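Local coordinates for Non-catalytic protein 1 (Piromyces equi, PDB 1WCU) that serves as a family 29 carbohydrate-binding module that carries no catalytic activity of its own and probably attaches its complex to plant cell-wall polysaccharides, at residues Y58-Q67 with Y136-L146; T72-R82 with Y112-P123. One frame throughout, in Å; residues are numbered along the deposited sequence.

How the contacts relate
Contacts 1 and 2 belong to the two antiparallel sheets of one all-beta domain, and their centres lie about 14 Å apart. Contact 1 joins strand 62-70 to the end of strand 129-137 in one sheet; contact 2 pairs strand 74-79 with strand 116-121 in the other. Both strands of contact 1 are sequence neighbours of those in contact 2. The two meet directly where 112-114 runs beside 58-61: Tyr58 N lies 2.9 Å from Phe114 O, and Gly61 N 3.0 Å from Tyr112 O, both probable hydrogen bonds. Phe114 CZ also packs 3.6 Å from Tyr136 CE1, continuing the aromatic cluster of contact 1 into contact 2.

Contact 1 of 2, residues Y58-Q67 with Y136-L146; sequences YGKGGCIYLQ and YSTGSCDDHIL
With chi1 of Tyr136 at 169°, its CG lies opposite the backbone N and the ring extends along 58-61, where the chain turns a corner at Lys60 and Gly61; chi1 of Tyr58, -77°, sets that ring beside its own backbone N and turns its edge toward the Tyr136 face. The two planes stand 60° apart, an offset edge-to-face pair, and Tyr58 CB sits over the Tyr136 face, 3.9 Å from the ring centroid. Tyrosine suits position 136 because its length carries the hydroxyl past this apolar part: OH donates to Gly61 O over 2.7 Å, approaching from above the carbonyl plane. Gly59 and Gly62, without side chains, let the chain pass close by the hydroxyl; Gly59 CA is 3.4 Å from Tyr136 OH.

Cys63 and Ser137 form an antiparallel hydrogen-bonded pair, with Cys63 N to Ser137 O at 2.8 Å and Ser137 N to Cys63 O at 2.9 Å. Beyond it the chain leaves the strand through an ST turn, Gly139 N donating to Ser137 OG, and comes back so that Cys63 SG bonds Cys141 SG at 2.1 Å. Farther on, His144 lies against Tyr65, their planes nearly parallel but slid so that they barely overlap, and its CE1 comes 3.5 Å from Tyr65 CG. Leu146, probably the first residue of the C-terminal tag, packs its methyls and CB at the phenol end; the Tyr65 OH itself hydrogen-bonds Glu103.

A covalent link thus ties the segment after the last strand to the sheet, in a place where two backbone bonds end the strand pairing, while the Tyr136 hydroxyl satisfies a buried glycine carbonyl.

Contact 2 of 2, residues T72-R82 with Y112-P123; sequences TEGLVKVQGVR and YQFDRIIVQDGP
Val78 and Phe114 meet at about a right angle, with CG1 of the valine over one ring face, 3.7 Å from the centroid. A branched side chain suits this spot: one methyl rests on the ring while CG2 reaches toward Tyr112. Val81 CG1 continues the apolar patch, 3.8 Å from Tyr112 CD1.

Gln79 crosses Arg116 obliquely, amide and guanidinium planes 33° apart, and its CG touches Arg116 CB at 3.6 Å. Chi1 of 70° puts that CG between the backbone N and carbonyl carbon, and the extended chain lies across the Ile118 CD1 methyl. Glutamine joins this apolar stem to an amide that donates and accepts: OE1 bonds Ser49 and shares a water with Arg116 NH1, while NE2 donates to Glu86 O. Arg116 grips Asp115 side-on, matching both carboxylate oxygens, NE to OD1 at 2.8 Å and NH2 to OD2 at 3.1 Å; Lys51 and Glu86 extend this charge network.

Asp115 and Arg116 together face Gln79, a classic beta bulge where the antiparallel ladder of strands 74-79 and 116-121 ends. The two strands are neighbours in a five-stranded sheet, flanked by 47-52 and 90-98.

Lys77 slants past Gln120, its NZ and Gln120 OE1 sharing a water; Gln120 NE2 bonds Tyr45 O. Thr72 OG1 supplies a hydroxyl donor to Asp121 OD1 at 2.9 Å, while OD2 bonds Ser125; at the opposite end extended Arg82 donates from NH1 to Gln113 OE1 over 3.1 Å.

Contact 1 of 2, residues Y58-Q67 with Y136-L146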
loop_
_atom_site.group_PDB
_atom_site.type_symbol
_atom_site.label_atom_id
_atom_site.label_comp_id
_atom_site.label_asym_id
_atom_site.label_seq_id
_atom_site.Cartn_x
_atom_site.Cartn_y
_atom_site.Cartn_z
ATOM N N TYR A 58 -6.086 6.667 8.133
ATOM C CA TYR A 58 -4.667 7.010 8.066
ATOM C C TYR A 58 -4.499 8.512 8.232
ATOM O O TYR A 58 -3.707 8.965 9.051
ATOM C CB TYR A 58 -4.073 6.577 6.724
ATOM C CG TYR A 58 -3.796 5.096 6.611
ATOM C CD1 TYR A 58 -2.611 4.564 7.084
ATOM C CD2 TYR A 58 -4.685 4.233 5.990
ATOM C CE1 TYR A 58 -2.319 3.216 6.963
ATOM C CE2 TYR A 58 -4.411 2.888 5.877
ATOM C CZ TYR A 58 -3.228 2.372 6.369
ATOM O OH TYR A 58 -2.953 1.021 6.227
ATOM N N GLY A 59 -5.241 9.267 7.435
ATOM C CA GLY A 59 -5.168 10.717 7.425
ATOM C C GLY A 59 -5.861 11.260 6.208
ATOM O O GLY A 59 -6.526 10.518 5.484
ATOM N N LYS A 60 -5.727 12.563 5.992
ATOM C CA LYS A 60 -6.353 13.274 4.882
ATOM C C LYS A 60 -5.220 13.818 4.029
ATOM O O LYS A 60 -4.410 14.611 4.494
ATOM C CB LYS A 60 -7.252 14.391 5.412
ATOM C CG LYS A 60 -7.964 15.187 4.339
ATOM C CD LYS A 60 -9.005 16.112 4.941
ATOM C CE LYS A 60 -9.763 16.876 3.868
ATOM N NZ LYS A 60 -8.994 17.996 3.340
ATOM N N GLY A 61 -5.149 13.384 2.781
ATOM C CA GLY A 61 -3.961 13.657 1.968
ATOM C C GLY A 61 -2.764 12.896 2.506
ATOM O O GLY A 61 -2.922 11.831 3.096
ATOM N N GLY A 62 -1.573 13.442 2.302
ATOM C CA GLY A 62 -0.337 12.823 2.766
ATOM C C GLY A 62 0.419 12.077 1.674
ATOM O O GLY A 62 0.281 12.372 0.478
ATOM N N CYS A 63 1.216 11.106 2.109
ATOM C CA CYS A 63 2.114 10.378 1.223
ATOM C C CYS A 63 2.118 8.910 1.588
ATOM O O CYS A 63 2.202 8.565 2.775
ATOM C CB CYS A 63 3.515 10.940 1.348
ATOM S SG CYS A 63 4.680 10.271 0.102
ATOM N N ILE A 64 2.037 8.057 0.576
ATOM C CA ILE A 64 2.221 6.623 0.747
ATOM C C ILE A 64 3.576 6.242 0.150
ATOM O O ILE A 64 3.830 6.481 -1.036
ATOM C CB ILE A 64 1.079 5.821 0.060
ATOM C CG1 ILE A 64 -0.272 6.091 0.742
ATOM C CG2 ILE A 64 1.373 4.320 0.057
ATOM C CD1 ILE A 64 -1.488 5.711 -0.072
ATOM N N TYR A 65 4.424 5.640 0.977
ATOM C CA TYR A 65 5.744 5.135 0.592
ATOM C C TYR A 65 5.733 3.619 0.704
ATOM O O TYR A 65 5.173 3.063 1.661
ATOM C CB TYR A 65 6.824 5.706 1.515
ATOM C CG TYR A 65 8.194 5.108 1.329
ATOM C CD1 TYR A 65 8.544 3.937 1.962
ATOM C CD2 TYR A 65 9.145 5.723 0.524
ATOM C CE1 TYR A 65 9.815 3.381 1.798
ATOM C CE2 TYR A 65 10.412 5.164 0.349
ATOM C CZ TYR A 65 10.732 4.004 0.989
ATOM O OH TYR A 65 11.989 3.432 0.824
ATOM N N LEU A 66 6.359 2.944 -0.253
ATOM C CA LEU A 66 6.714 1.525 -0.098
ATOM C C LEU A 66 7.803 1.145 -1.079
ATOM O O LEU A 66 8.085 1.894 -2.036
ATOM C CB LEU A 66 5.492 0.610 -0.266
ATOM C CG LEU A 66 5.003 0.318 -1.686
ATOM C CD1 LEU A 66 3.978 -0.820 -1.666
ATOM C CD2 LEU A 66 4.413 1.538 -2.320
ATOM N N GLN A 67 8.397 -0.013 -0.830
ATOM C CA GLN A 67 9.318 -0.643 -1.775
ATOM C C GLN A 67 8.664 -1.889 -2.376
ATOM O O GLN A 67 8.005 -2.661 -1.668
ATOM C CB GLN A 67 10.638 -1.008 -1.094
ATOM C CG GLN A 67 11.359 0.197 -0.512
ATOM C CD GLN A 67 12.704 -0.115 0.109
ATOM O OE1 GLN A 67 13.292 0.750 0.785
ATOM N NE2 GLN A 67 13.183 -1.333 -0.073
ATOM N N TYR A 136 2.846 5.185 5.722
ATOM C CA TYR A 136 2.051 6.374 5.427
ATOM C C TYR A 136 2.535 7.566 6.254
ATOM O O TYR A 136 2.802 7.432 7.436
ATOM C CB TYR A 136 0.571 6.115 5.758
ATOM C CG TYR A 136 -0.241 7.397 5.729
ATOM C CD1 TYR A 136 -0.627 7.973 4.514
ATOM C CD2 TYR A 136 -0.571 8.070 6.894
ATOM C CE1 TYR A 136 -1.320 9.161 4.463
ATOM C CE2 TYR A 136 -1.290 9.280 6.853
ATOM C CZ TYR A 136 -1.652 9.819 5.646
ATOM O OH TYR A 136 -2.344 11.016 5.599
ATOM N N SER A 137 2.614 8.728 5.623
ATOM C CA SER A 137 2.948 9.980 6.287
ATOM C C SER A 137 1.829 10.984 6.061
ATOM O O SER A 137 1.314 11.112 4.952
ATOM C CB SER A 137 4.234 10.548 5.700
ATOM O OG SER A 137 4.521 11.822 6.261
ATOM N N THR A 138 1.477 11.735 7.105
ATOM C CA THR A 138 0.543 12.843 6.938
ATOM C C THR A 138 1.167 14.000 6.163
ATOM O O THR A 138 0.451 14.877 5.678
ATOM C CB THR A 138 0.056 13.403 8.288
ATOM O OG1 THR A 138 1.176 13.809 9.068
ATOM C CG2 THR A 138 -0.746 12.338 9.052
ATOM N N GLY A 139 2.493 13.992 6.054
ATOM C CA GLY A 139 3.227 15.068 5.379
ATOM C C GLY A 139 3.296 14.865 3.871
ATOM O O GLY A 139 2.799 13.888 3.330
ATOM N N SER A 140 3.929 15.801 3.179
ATOM C CA SER A 140 4.035 15.694 1.735
ATOM C C SER A 140 5.112 14.689 1.356
ATOM O O SER A 140 6.036 14.403 2.114
ATOM C CB SER A 140 4.371 17.050 1.156
ATOM O OG SER A 140 5.677 17.389 1.498
ATOM N N CYS A 141 5.002 14.140 0.155
ATOM C CA CYS A 141 6.045 13.244 -0.308
ATOM C C CYS A 141 7.391 13.945 -0.448
ATOM O O CYS A 141 8.402 13.320 -0.220
ATOM C CB CYS A 141 5.668 12.590 -1.636
ATOM S SG CYS A 141 4.287 11.430 -1.571
ATOM N N ASP A 142 7.378 15.224 -0.806
ATOM C CA ASP A 142 8.629 16.000 -0.889
ATOM C C ASP A 142 9.409 15.944 0.432
ATOM O O ASP A 142 10.647 15.870 0.438
ATOM C CB ASP A 142 8.341 17.462 -1.243
ATOM C CG ASP A 142 7.965 17.669 -2.700
ATOM O OD1 ASP A 142 8.008 16.719 -3.508
ATOM O OD2 ASP A 142 7.625 18.824 -3.048
ATOM N N ASP A 143 8.684 15.951 1.554
ATOM C CA ASP A 143 9.312 15.949 2.885
ATOM C C ASP A 143 9.603 14.552 3.468
ATOM O O ASP A 143 10.136 14.466 4.568
ATOM C CB ASP A 143 8.443 16.738 3.871
ATOM C CG ASP A 143 8.349 18.226 3.533
ATOM O OD1 ASP A 143 9.249 18.755 2.846
ATOM O OD2 ASP A 143 7.385 18.880 3.981
ATOM N N HIS A 144 9.260 13.474 2.751
ATOM C CA HIS A 144 9.529 12.087 3.201
ATOM C C HIS A 144 10.831 11.472 2.628
ATOM O O HIS A 144 11.036 11.483 1.416
ATOM C CB HIS A 144 8.358 11.171 2.784
ATOM C CG HIS A 144 8.438 9.782 3.348
ATOM N ND1 HIS A 144 9.303 8.826 2.859
ATOM C CD2 HIS A 144 7.763 9.187 4.361
ATOM C CE1 HIS A 144 9.161 7.704 3.543
ATOM N NE2 HIS A 144 8.226 7.891 4.458
ATOM N N ILE A 145 11.667 10.885 3.492
ATOM C CA ILE A 145 12.750 9.968 3.050
ATOM C C ILE A 145 12.992 8.848 4.070
ATOM O O ILE A 145 12.998 9.098 5.277
ATOM C CB ILE A 145 14.106 10.683 2.795
ATOM C CG1 ILE A 145 14.371 11.773 3.836
ATOM C CG2 ILE A 145 14.152 11.259 1.390
ATOM C CD1 ILE A 145 15.833 12.184 3.922
ATOM N N LEU A 146 13.209 7.627 3.576
ATOM C CA LEU A 146 13.361 6.454 4.450
ATOM C C LEU A 146 14.659 6.478 5.260
ATOM O O LEU A 146 14.713 5.926 6.359
ATOM C CB LEU A 146 13.287 5.149 3.642
ATOM C CG LEU A 146 13.082 3.863 4.453
ATOM C CD1 LEU A 146 11.710 3.865 5.120
ATOM C CD2 LEU A 146 13.247 2.614 3.591
HETATM O O HOH W 1 -2.180 15.033 6.099
HETATM O O HOH W 2 2.009 14.402 -0.887
#

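Contact 2 of 2, residues T72-R82 with Y112-P123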
loop_
_atom_site.group_PDB
_atom_site.type_symbol
_atom_site.label_atom_id
_atom_site.label_comp_id
_atom_site.label_asym_id
_atom_site.label_seq_id
_atom_site.Cartn_x
_atom_site.Cartn_y
_atom_site.Cartn_z
ATOM N N THR A 72 5.727 -8.416 -12.336
ATOM C CA THR A 72 4.512 -7.863 -12.905
ATOM C C THR A 72 4.470 -6.333 -12.653
ATOM O O THR A 72 5.508 -5.695 -12.509
ATOM C CB THR A 72 3.254 -8.647 -12.429
ATOM O OG1 THR A 72 2.105 -8.239 -13.186
ATOM C CG2 THR A 72 2.975 -8.481 -10.926
ATOM N N GLU A 73 3.279 -5.753 -12.669
ATOM C CA GLU A 73 3.093 -4.314 -12.539
ATOM C C GLU A 73 1.681 -4.079 -12.055
ATOM O O GLU A 73 0.856 -5.000 -12.044
ATOM C CB GLU A 73 3.329 -3.612 -13.873
ATOM C CG GLU A 73 2.409 -4.065 -15.006
ATOM C CD GLU A 73 2.764 -3.435 -16.339
ATOM O OE1 GLU A 73 3.967 -3.411 -16.694
ATOM O OE2 GLU A 73 1.847 -2.958 -17.038
ATOM N N GLY A 74 1.369 -2.843 -11.697
ATOM C CA GLY A 74 0.025 -2.572 -11.236
ATOM C C GLY A 74 -0.204 -1.215 -10.632
ATOM O O GLY A 74 0.506 -0.270 -10.931
ATOM N N LEU A 75 -1.243 -1.128 -9.798
ATOM C CA LEU A 75 -1.746 0.131 -9.275
ATOM C C LEU A 75 -1.727 0.166 -7.761
ATOM O O LEU A 75 -1.865 -0.861 -7.090
ATOM C CB LEU A 75 -3.182 0.345 -9.747
ATOM C CG LEU A 75 -3.341 0.559 -11.263
ATOM C CD1 LEU A 75 -4.773 0.629 -11.709
ATOM C CD2 LEU A 75 -2.635 1.807 -11.716
ATOM N N VAL A 76 -1.505 1.361 -7.227
ATOM C CA VAL A 76 -1.697 1.672 -5.807
ATOM C C VAL A 76 -2.869 2.654 -5.702
ATOM O O VAL A 76 -2.976 3.619 -6.466
ATOM C CB VAL A 76 -0.411 2.236 -5.182
ATOM C CG1 VAL A 76 -0.593 2.520 -3.700
ATOM C CG2 VAL A 76 0.733 1.244 -5.374
ATOM N N LYS A 77 -3.778 2.361 -4.777
ATOM C CA LYS A 77 -5.008 3.125 -4.630
ATOM C C LYS A 77 -5.303 3.334 -3.149
ATOM O O LYS A 77 -4.698 2.702 -2.289
ATOM C CB LYS A 77 -6.188 2.373 -5.250
ATOM C CG LYS A 77 -5.995 1.890 -6.684
ATOM C CD LYS A 77 -7.195 1.103 -7.138
ATOM C CE LYS A 77 -7.117 0.589 -8.565
ATOM N NZ LYS A 77 -8.492 0.324 -9.019
ATOM N N VAL A 78 -6.277 4.188 -2.871
ATOM C CA VAL A 78 -6.887 4.284 -1.545
ATOM C C VAL A 78 -8.388 3.994 -1.641
ATOM O O VAL A 78 -8.998 4.192 -2.692
ATOM C CB VAL A 78 -6.637 5.672 -0.856
ATOM C CG1 VAL A 78 -5.146 5.898 -0.663
ATOM C CG2 VAL A 78 -7.262 6.800 -1.626
ATOM N N GLN A 79 -8.958 3.470 -0.558
ATOM C CA GLN A 79 -10.399 3.330 -0.440
ATOM C C GLN A 79 -10.811 3.626 1.010
ATOM O O GLN A 79 -10.001 4.087 1.819
ATOM C CB GLN A 79 -10.894 1.949 -0.927
ATOM C CG GLN A 79 -10.485 0.812 -0.008
ATOM C CD GLN A 79 -11.025 -0.557 -0.364
ATOM O OE1 GLN A 79 -10.322 -1.552 -0.203
ATOM N NE2 GLN A 79 -12.297 -0.632 -0.774
ATOM N N GLY A 80 -12.077 3.418 1.343
ATOM C CA GLY A 80 -12.597 3.845 2.640
ATOM C C GLY A 80 -12.480 5.352 2.794
ATOM O O GLY A 80 -12.163 5.857 3.878
ATOM N N VAL A 81 -12.761 6.068 1.708
ATOM C CA VAL A 81 -12.618 7.520 1.674
ATOM C C VAL A 81 -13.871 8.189 2.234
ATOM O O VAL A 81 -14.999 7.866 1.859
ATOM C CB VAL A 81 -12.327 8.017 0.237
ATOM C CG1 VAL A 81 -12.148 9.533 0.188
ATOM C CG2 VAL A 81 -11.057 7.354 -0.284
ATOM N N ARG A 82 -13.674 9.118 3.165
ATOM C CA ARG A 82 -14.794 9.795 3.812
ATOM C C ARG A 82 -15.585 10.528 2.743
ATOM O O ARG A 82 -14.990 11.327 1.887
ATOM C CB ARG A 82 -14.280 10.764 4.876
ATOM C CG ARG A 82 -15.306 11.286 5.881
ATOM C CD ARG A 82 -14.561 12.154 6.874
ATOM N NE ARG A 82 -15.463 12.713 7.875
ATOM C CZ ARG A 82 -15.057 13.412 8.919
ATOM N NH1 ARG A 82 -13.776 13.627 9.102
ATOM N NH2 ARG A 82 -15.951 13.905 9.757
ATOM N N TYR A 112 -8.942 13.416 -0.062
ATOM C CA TYR A 112 -9.189 12.029 0.355
ATOM C C TYR A 112 -8.698 11.745 1.759
ATOM O O TYR A 112 -7.505 11.758 2.026
ATOM C CB TYR A 112 -8.500 11.046 -0.591
ATOM C CG TYR A 112 -8.907 11.145 -2.044
ATOM C CD1 TYR A 112 -10.184 11.573 -2.402
ATOM C CD2 TYR A 112 -8.023 10.801 -3.052
ATOM C CE1 TYR A 112 -10.573 11.665 -3.731
ATOM C CE2 TYR A 112 -8.418 10.890 -4.409
ATOM C CZ TYR A 112 -9.688 11.329 -4.712
ATOM O OH TYR A 112 -10.118 11.432 -6.034
ATOM N N GLN A 113 -9.652 11.496 2.649
ATOM C CA GLN A 113 -9.373 11.021 3.994
ATOM C C GLN A 113 -9.770 9.549 4.034
ATOM O O GLN A 113 -10.933 9.217 3.857
ATOM C CB GLN A 113 -10.161 11.860 5.003
ATOM C CG GLN A 113 -9.860 11.509 6.435
ATOM C CD GLN A 113 -10.494 12.459 7.406
ATOM O OE1 GLN A 113 -11.517 13.093 7.095
ATOM N NE2 GLN A 113 -9.917 12.561 8.592
ATOM N N PHE A 114 -8.795 8.670 4.215
ATOM C CA PHE A 114 -8.945 7.261 3.813
ATOM C C PHE A 114 -8.447 6.281 4.867
ATOM O O PHE A 114 -7.608 6.653 5.697
ATOM C CB PHE A 114 -8.192 7.023 2.481
ATOM C CG PHE A 114 -6.694 7.085 2.623
ATOM C CD1 PHE A 114 -6.031 8.310 2.679
ATOM C CD2 PHE A 114 -5.948 5.924 2.784
ATOM C CE1 PHE A 114 -4.663 8.380 2.846
ATOM C CE2 PHE A 114 -4.571 5.974 2.957
ATOM C CZ PHE A 114 -3.927 7.216 3.002
ATOM N N ASP A 115 -8.955 5.047 4.825
ATOM C CA ASP A 115 -8.635 4.048 5.848
ATOM C C ASP A 115 -7.924 2.799 5.309
ATOM O O ASP A 115 -7.604 1.911 6.094
ATOM C CB ASP A 115 -9.879 3.614 6.626
ATOM C CG ASP A 115 -10.805 2.744 5.827
ATOM O OD1 ASP A 115 -10.467 2.461 4.672
ATOM O OD2 ASP A 115 -11.869 2.342 6.365
ATOM N N ARG A 116 -7.672 2.743 4.001
ATOM C CA ARG A 116 -7.129 1.535 3.354
ATOM C C ARG A 116 -6.203 1.889 2.196
ATOM O O ARG A 116 -6.552 2.730 1.346
ATOM C CB ARG A 116 -8.257 0.649 2.824
ATOM C CG ARG A 116 -8.710 -0.449 3.750
ATOM C CD ARG A 116 -10.066 -1.002 3.355
ATOM N NE ARG A 116 -11.117 -0.111 3.810
ATOM C CZ ARG A 116 -12.411 -0.380 3.804
ATOM N NH1 ARG A 116 -12.888 -1.447 3.200
ATOM N NH2 ARG A 116 -13.230 0.488 4.353
ATOM N N ILE A 117 -5.049 1.215 2.172
ATOM C CA ILE A 117 -4.073 1.292 1.099
ATOM C C ILE A 117 -4.167 0.014 0.254
ATOM O O ILE A 117 -3.907 -1.092 0.746
ATOM C CB ILE A 117 -2.633 1.430 1.659
ATOM C CG1 ILE A 117 -2.502 2.717 2.468
ATOM C CG2 ILE A 117 -1.614 1.402 0.509
ATOM C CD1 ILE A 117 -1.210 2.848 3.272
ATOM N N ILE A 118 -4.481 0.178 -1.022
ATOM C CA ILE A 118 -4.645 -0.929 -1.968
ATOM C C ILE A 118 -3.422 -1.082 -2.858
ATOM O O ILE A 118 -2.898 -0.096 -3.362
ATOM C CB ILE A 118 -5.855 -0.650 -2.893
ATOM C CG1 ILE A 118 -7.178 -0.744 -2.122
ATOM C CG2 ILE A 118 -5.882 -1.605 -4.083
ATOM C CD1 ILE A 118 -8.329 -0.041 -2.840
ATOM N N VAL A 119 -2.962 -2.317 -3.032
ATOM C CA VAL A 119 -1.950 -2.654 -4.052
ATOM C C VAL A 119 -2.600 -3.738 -4.894
ATOM O O VAL A 119 -3.118 -4.702 -4.341
ATOM C CB VAL A 119 -0.619 -3.148 -3.457
ATOM C CG1 VAL A 119 0.415 -3.414 -4.550
ATOM C CG2 VAL A 119 -0.066 -2.107 -2.487
ATOM N N GLN A 120 -2.581 -3.581 -6.216
ATOM C CA GLN A 120 -3.375 -4.421 -7.106
ATOM C C GLN A 120 -2.590 -4.809 -8.363
ATOM O O GLN A 120 -1.866 -3.981 -8.929
ATOM C CB GLN A 120 -4.677 -3.667 -7.461
ATOM C CG GLN A 120 -5.775 -4.498 -8.008
ATOM C CD GLN A 120 -7.174 -3.874 -7.839
ATOM O OE1 GLN A 120 -7.359 -2.677 -7.518
ATOM N NE2 GLN A 120 -8.164 -4.693 -8.058
ATOM N N ASP A 121 -2.727 -6.065 -8.778
ATOM C CA ASP A 121 -2.045 -6.616 -9.966
ATOM C C ASP A 121 -2.802 -6.330 -11.253
ATOM O O ASP A 121 -3.745 -7.030 -11.576
ATOM C CB ASP A 121 -1.875 -8.137 -9.799
ATOM C CG ASP A 121 -1.066 -8.765 -10.904
ATOM O OD1 ASP A 121 -0.426 -8.034 -11.705
ATOM O OD2 ASP A 121 -0.976 -10.008 -10.901
ATOM N N GLY A 122 -2.343 -5.340 -12.011
ATOM C CA GLY A 122 -3.083 -4.877 -13.186
ATOM C C GLY A 122 -3.251 -5.920 -14.274
ATOM O O GLY A 122 -4.366 -6.113 -14.772
ATOM N N PRO A 123 -2.152 -6.568 -14.674
ATOM C CA PRO A 123 -2.256 -7.636 -15.662
ATOM C C PRO A 123 -2.936 -8.938 -15.257
ATOM O O PRO A 123 -3.016 -9.832 -16.107
ATOM C CB PRO A 123 -0.796 -7.944 -16.014
ATOM C CG PRO A 123 -0.046 -6.754 -15.599
ATOM C CD PRO A 123 -0.749 -6.240 -14.382
HETATM O O HOH W 3 -9.504 -1.034 -6.833
HETATM O O HOH W 4 -11.629 -3.511 1.337
HETATM O O HOH W 5 -13.508 4.767 6.105
HETATM O O HOH W 6 -12.411 12.329 2.118
#